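PDB 4QHR: alanine racemase from Acinetobacter baumannii, which is a two-domain racemase-family protein that joins an N-terminal TIM barrel to a C-terminal beta-rich domain and assembles as a pair of subunits. Local coordinates for residues Asp275-Ala280 and Cys294-Arg299; Arg327-Val332 and Glu342-Leu347. All coordinates share one frame; numbering follows the deposited sequence.

In the fold
Both interactions belong to the C-terminal beta-rich domain, and their centres lie about 12 Å apart. Interaction 1 is the more peripheral, about 22 Å from the centre of the chain against about 10 Å for interaction 2, and partly buried. There a loop meets a strand and the loop after it through a tyrosine hydroxyl, a valine methyl and two arginines with a water between them. Interaction 2 is buried, its side-chain contacts all apolar, two short helices meeting through valines and leucines. They touch at several places, among them Pro-278 CG on Leu-343 CG (3.9 Å) and Asp-275 O on Leu-347 CD2 (3.8 Å). Both also reach the second subunit, whose Glu-342 accepts from Arg-279 N.

Interaction 1. Residues Asp275-Ala280 and Cys294-Arg299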
# COMPACT_ATOMS: atom_id res chain seq x y z
N ASP A 275 5.75 -1.18 -4.47
CA ASP A 275 5.17 0.05 -5.02
C ASP A 275 3.69 0.19 -4.74
O ASP A 275 3.12 1.24 -5.01
CB ASP A 275 5.35 0.08 -6.51
CG ASP A 275 6.75 -0.06 -6.88
OD1 ASP A 275 7.43 0.99 -6.80
OD2 ASP A 275 7.17 -1.22 -7.20
N GLY A 276 3.09 -0.84 -4.21
CA GLY A 276 1.65 -0.90 -4.00
C GLY A 276 0.89 -1.62 -5.10
O GLY A 276 -0.32 -1.63 -5.07
N TYR A 277 1.58 -2.26 -6.05
CA TYR A 277 0.89 -3.15 -6.97
C TYR A 277 0.54 -4.46 -6.23
O TYR A 277 1.42 -5.03 -5.60
CB TYR A 277 1.78 -3.44 -8.16
CG TYR A 277 1.08 -4.16 -9.29
CD1 TYR A 277 0.16 -3.50 -10.10
CD2 TYR A 277 1.31 -5.48 -9.54
CE1 TYR A 277 -0.49 -4.16 -11.14
CE2 TYR A 277 0.69 -6.14 -10.60
CZ TYR A 277 -0.22 -5.48 -11.39
OH TYR A 277 -0.84 -6.16 -12.43
N PRO A 278 -0.74 -4.91 -6.27
CA PRO A 278 -1.14 -5.98 -5.36
C PRO A 278 -0.53 -7.32 -5.74
O PRO A 278 -0.30 -7.55 -6.93
CB PRO A 278 -2.66 -6.06 -5.52
CG PRO A 278 -3.08 -4.87 -6.27
CD PRO A 278 -1.89 -4.38 -7.04
N ARG A 279 -0.27 -8.16 -4.75
CA ARG A 279 0.46 -9.39 -4.93
C ARG A 279 -0.43 -10.56 -5.26
O ARG A 279 -0.09 -11.35 -6.16
CB ARG A 279 1.23 -9.76 -3.63
CG ARG A 279 1.99 -11.05 -3.65
CD ARG A 279 2.76 -11.33 -2.34
NE ARG A 279 3.23 -12.73 -2.35
CZ ARG A 279 2.48 -13.78 -1.97
NH1 ARG A 279 1.23 -13.63 -1.49
NH2 ARG A 279 2.99 -15.00 -2.01
N ALA A 280 -1.51 -10.72 -4.51
CA ALA A 280 -2.17 -12.02 -4.48
C ALA A 280 -3.48 -12.00 -5.30
O ALA A 280 -4.41 -11.29 -4.98
CB ALA A 280 -2.41 -12.46 -3.04
N CYS A 294 -1.90 -8.01 -21.68
CA CYS A 294 -0.94 -9.07 -21.48
C CYS A 294 -1.05 -9.66 -20.08
O CYS A 294 -1.04 -8.91 -19.09
CB CYS A 294 0.48 -8.55 -21.67
SG CYS A 294 0.71 -7.77 -23.26
N PRO A 295 -1.15 -11.00 -19.97
CA PRO A 295 -1.28 -11.59 -18.67
C PRO A 295 -0.03 -11.47 -17.79
O PRO A 295 1.11 -11.54 -18.27
CB PRO A 295 -1.57 -13.07 -18.96
CG PRO A 295 -1.12 -13.31 -20.32
CD PRO A 295 -1.14 -12.01 -21.05
N VAL A 296 -0.28 -11.23 -16.51
CA VAL A 296 0.74 -11.27 -15.48
C VAL A 296 0.96 -12.76 -15.16
O VAL A 296 0.01 -13.50 -14.96
CB VAL A 296 0.28 -10.49 -14.22
CG1 VAL A 296 1.30 -10.57 -13.12
CG2 VAL A 296 -0.08 -9.06 -14.56
N VAL A 297 2.22 -13.20 -15.15
CA VAL A 297 2.53 -14.61 -15.00
C VAL A 297 3.39 -14.87 -13.81
O VAL A 297 4.35 -14.10 -13.52
CB VAL A 297 3.16 -15.24 -16.26
CG1 VAL A 297 2.16 -15.13 -17.40
CG2 VAL A 297 4.47 -14.59 -16.68
N GLY A 298 3.07 -15.94 -13.10
CA GLY A 298 3.81 -16.31 -11.88
C GLY A 298 3.57 -15.27 -10.78
O GLY A 298 2.77 -14.37 -10.93
N ARG A 299 4.30 -15.35 -9.68
CA ARG A 299 4.05 -14.43 -8.57
C ARG A 299 4.59 -13.00 -8.78
O ARG A 299 5.63 -12.74 -9.47
CB ARG A 299 4.65 -14.99 -7.27
CG ARG A 299 3.87 -16.20 -6.74
CD ARG A 299 4.17 -16.46 -5.28
NE ARG A 299 3.55 -17.70 -4.82
CZ ARG A 299 4.09 -18.57 -3.95
NH1 ARG A 299 5.31 -18.37 -3.44
NH2 ARG A 299 3.42 -19.66 -3.59
O HOH W 1 6.04 -15.04 -2.88
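In the C-terminal beta domain, the loop between strands 264-269 and 286-289 leans on strand 292-297 and the loop that follows it, Tyr-277 against Val-296 and Arg-279 against Arg-299. Tyr-277 and Val-296 reach for each other from opposite directions, and the tyrosine OH comes 3.7 Å from CG2 of the valine. The tyrosine CG stands anti to the backbone N and beside the carbonyl carbon (chi1 -170°), and from there the ring extends toward the strand. Val-296 turns CG2 to the side of its own backbone N. A tyrosine suits this place because the ring spans the gap between loop and sheet, while a beta-branched valine is at home on a strand. One ring face of Tyr-277 is covered by Pro-278 CD, 3.6 Å above the plane and displaced toward the rim.

Strand 292-297 runs antiparallel between strands 286-289 and 305-308, and the tyrosine also touches Val-287 and Ile-305 on these neighbours, so the loop packs against the sheet rather than against one strand.

Further along, the two arginines lie side by side and point the same way, both chains extended from CG to NE. NH2 of Arg-279 sits 3.8 Å from CD of Arg-299 and rests over one face of its guanidinium, the two planes turned 52° apart. The same NH2 is 3.9 Å from NE of Arg-299, a proximity of like charges that is probably eased by a water. This water lies at the edge of the Arg-279 guanidinium, in its plane, and accepts from NH2 at 3.2 Å; its bond from Arg-299 NH1 is weak. Arg-279 NH1 has a firmer partner, the hydroxyl of Thr-338 of the second subunit, which its long, flexible chain lets it reach while lying beside Arg-299.

Interaction 2. Residues Arg327-Val332 and Glu342-Leu347; sequences RLVDDV and ELLCRL
Val-332 and Leu-343 meet most closely where two short consecutive helices of the C-terminal domain, 329-335 and 340-345, pack together. The valine's CG1 comes 3.5 Å from CD2 of the leucine, tighter than usual for two carbons. Leu-343 is twisted away from the commonest leucine shapes (chi1 -86°, chi2 57°), which carries CD2 to this valine. One turn earlier on the helix, Val-329 and Leu-343 slide past each other in opposite directions, with CG2 of the valine 4.0 Å from CB of the leucine. The same CG2 also touches CD2 of Leu-344, at 4.1 Å. Compact valines facing longer leucines are consistent with a close approach without a hydrogen bond between these segments.

Outside this shell, Leu-328 holds the N-cap position just before helix 329-335, and its carbonyl O takes the helix's first i to i+4 bond, from Val-332 N at 3.2 Å. Leu-344 continues the apolar contact onto Met-234 of strand 234-246. On helix 340-345, Glu-342 bonds Thr-338 through OE1, and its OE2 takes the backbone N-H of Arg-279 of the second subunit. Arg-346 NH1 adds a 2.7 Å salt bridge to OE2 of Glu-342, met from above the carboxylate plane.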
# COMPACT_ATOMS: atom_id res chain seq x y z
N ARG A 327 -6.37 -0.50 -18.87
CA ARG A 327 -6.69 -1.57 -17.89
C ARG A 327 -7.36 -0.90 -16.69
O ARG A 327 -6.75 -0.11 -15.97
CB ARG A 327 -5.43 -2.28 -17.46
CG ARG A 327 -5.56 -3.43 -16.48
CD ARG A 327 -6.48 -4.54 -16.99
NE ARG A 327 -6.57 -5.63 -16.01
CZ ARG A 327 -7.47 -6.59 -16.03
NH1 ARG A 327 -8.39 -6.63 -17.01
NH2 ARG A 327 -7.48 -7.50 -15.05
N LEU A 328 -8.64 -1.20 -16.49
CA LEU A 328 -9.44 -0.46 -15.50
C LEU A 328 -9.10 -0.93 -14.10
O LEU A 328 -9.07 -2.14 -13.84
CB LEU A 328 -10.93 -0.56 -15.77
CG LEU A 328 -11.36 0.00 -17.12
CD1 LEU A 328 -12.77 -0.45 -17.40
CD2 LEU A 328 -11.26 1.53 -17.15
N VAL A 329 -8.85 0.04 -13.20
CA VAL A 329 -8.49 -0.27 -11.81
C VAL A 329 -9.49 -1.24 -11.16
O VAL A 329 -9.05 -2.09 -10.41
CB VAL A 329 -8.28 0.98 -10.95
CG1 VAL A 329 -9.62 1.66 -10.66
CG2 VAL A 329 -7.57 0.64 -9.66
N ASP A 330 -10.80 -1.12 -11.43
CA ASP A 330 -11.78 -2.08 -10.85
C ASP A 330 -11.67 -3.52 -11.41
O ASP A 330 -12.07 -4.47 -10.75
CB ASP A 330 -13.24 -1.58 -11.00
CG ASP A 330 -13.47 -0.32 -10.25
OD1 ASP A 330 -13.32 -0.35 -9.02
OD2 ASP A 330 -13.77 0.70 -10.90
N ASP A 331 -11.16 -3.69 -12.63
CA ASP A 331 -10.88 -5.05 -13.14
C ASP A 331 -9.66 -5.65 -12.42
O ASP A 331 -9.63 -6.82 -12.06
CB ASP A 331 -10.69 -5.08 -14.65
CG ASP A 331 -11.94 -4.70 -15.41
OD1 ASP A 331 -13.02 -4.90 -14.86
OD2 ASP A 331 -11.87 -4.22 -16.54
N VAL A 332 -8.63 -4.83 -12.23
CA VAL A 332 -7.47 -5.28 -11.43
C VAL A 332 -7.91 -5.65 -10.02
O VAL A 332 -7.55 -6.73 -9.49
CB VAL A 332 -6.34 -4.21 -11.34
CG1 VAL A 332 -5.20 -4.76 -10.56
CG2 VAL A 332 -5.87 -3.81 -12.71
N GLU A 342 -9.55 0.21 -2.64
CA GLU A 342 -8.37 -0.26 -1.89
C GLU A 342 -7.08 -0.14 -2.68
O GLU A 342 -6.07 0.18 -2.10
CB GLU A 342 -8.56 -1.70 -1.36
CG GLU A 342 -7.35 -2.19 -0.57
CD GLU A 342 -7.50 -3.51 0.06
OE1 GLU A 342 -8.28 -4.37 -0.48
OE2 GLU A 342 -6.81 -3.71 1.09
N LEU A 343 -7.11 -0.39 -3.99
CA LEU A 343 -5.91 -0.32 -4.83
C LEU A 343 -5.41 1.12 -4.89
O LEU A 343 -4.19 1.40 -4.83
CB LEU A 343 -6.15 -0.87 -6.22
CG LEU A 343 -6.01 -2.38 -6.44
CD1 LEU A 343 -6.93 -3.05 -5.52
CD2 LEU A 343 -6.27 -2.78 -7.88
N LEU A 344 -6.37 2.02 -4.94
CA LEU A 344 -6.08 3.41 -5.11
C LEU A 344 -5.42 3.98 -3.84
O LEU A 344 -4.59 4.89 -3.95
CB LEU A 344 -7.35 4.20 -5.54
CG LEU A 344 -7.95 3.85 -6.91
CD1 LEU A 344 -9.35 4.43 -7.07
CD2 LEU A 344 -7.00 4.32 -8.03
N CYS A 345 -5.79 3.42 -2.69
CA CYS A 345 -5.34 3.89 -1.37
C CYS A 345 -4.07 3.25 -0.83
O CYS A 345 -3.54 3.77 0.15
CB CYS A 345 -6.44 3.69 -0.31
SG CYS A 345 -7.81 4.81 -0.53
N ARG A 346 -3.58 2.13 -1.40
CA ARG A 346 -2.46 1.39 -0.79
C ARG A 346 -1.21 1.32 -1.70
O ARG A 346 -0.53 0.32 -1.78
CB ARG A 346 -2.95 0.04 -0.36
CG ARG A 346 -3.84 0.10 0.92
CD ARG A 346 -4.21 -1.28 1.35
NE ARG A 346 -3.05 -2.13 1.77
CZ ARG A 346 -3.05 -3.47 1.72
NH1 ARG A 346 -4.11 -4.14 1.25
NH2 ARG A 346 -1.99 -4.18 2.11
N LEU A 347 -0.95 2.40 -2.41
CA LEU A 347 0.29 2.59 -3.17
C LEU A 347 1.36 3.11 -2.22
O LEU A 347 1.08 3.84 -1.25
CB LEU A 347 0.10 3.61 -4.27
CG LEU A 347 -0.93 3.23 -5.31
CD1 LEU A 347 -1.26 4.42 -6.13
CD2 LEU A 347 -0.41 2.10 -6.18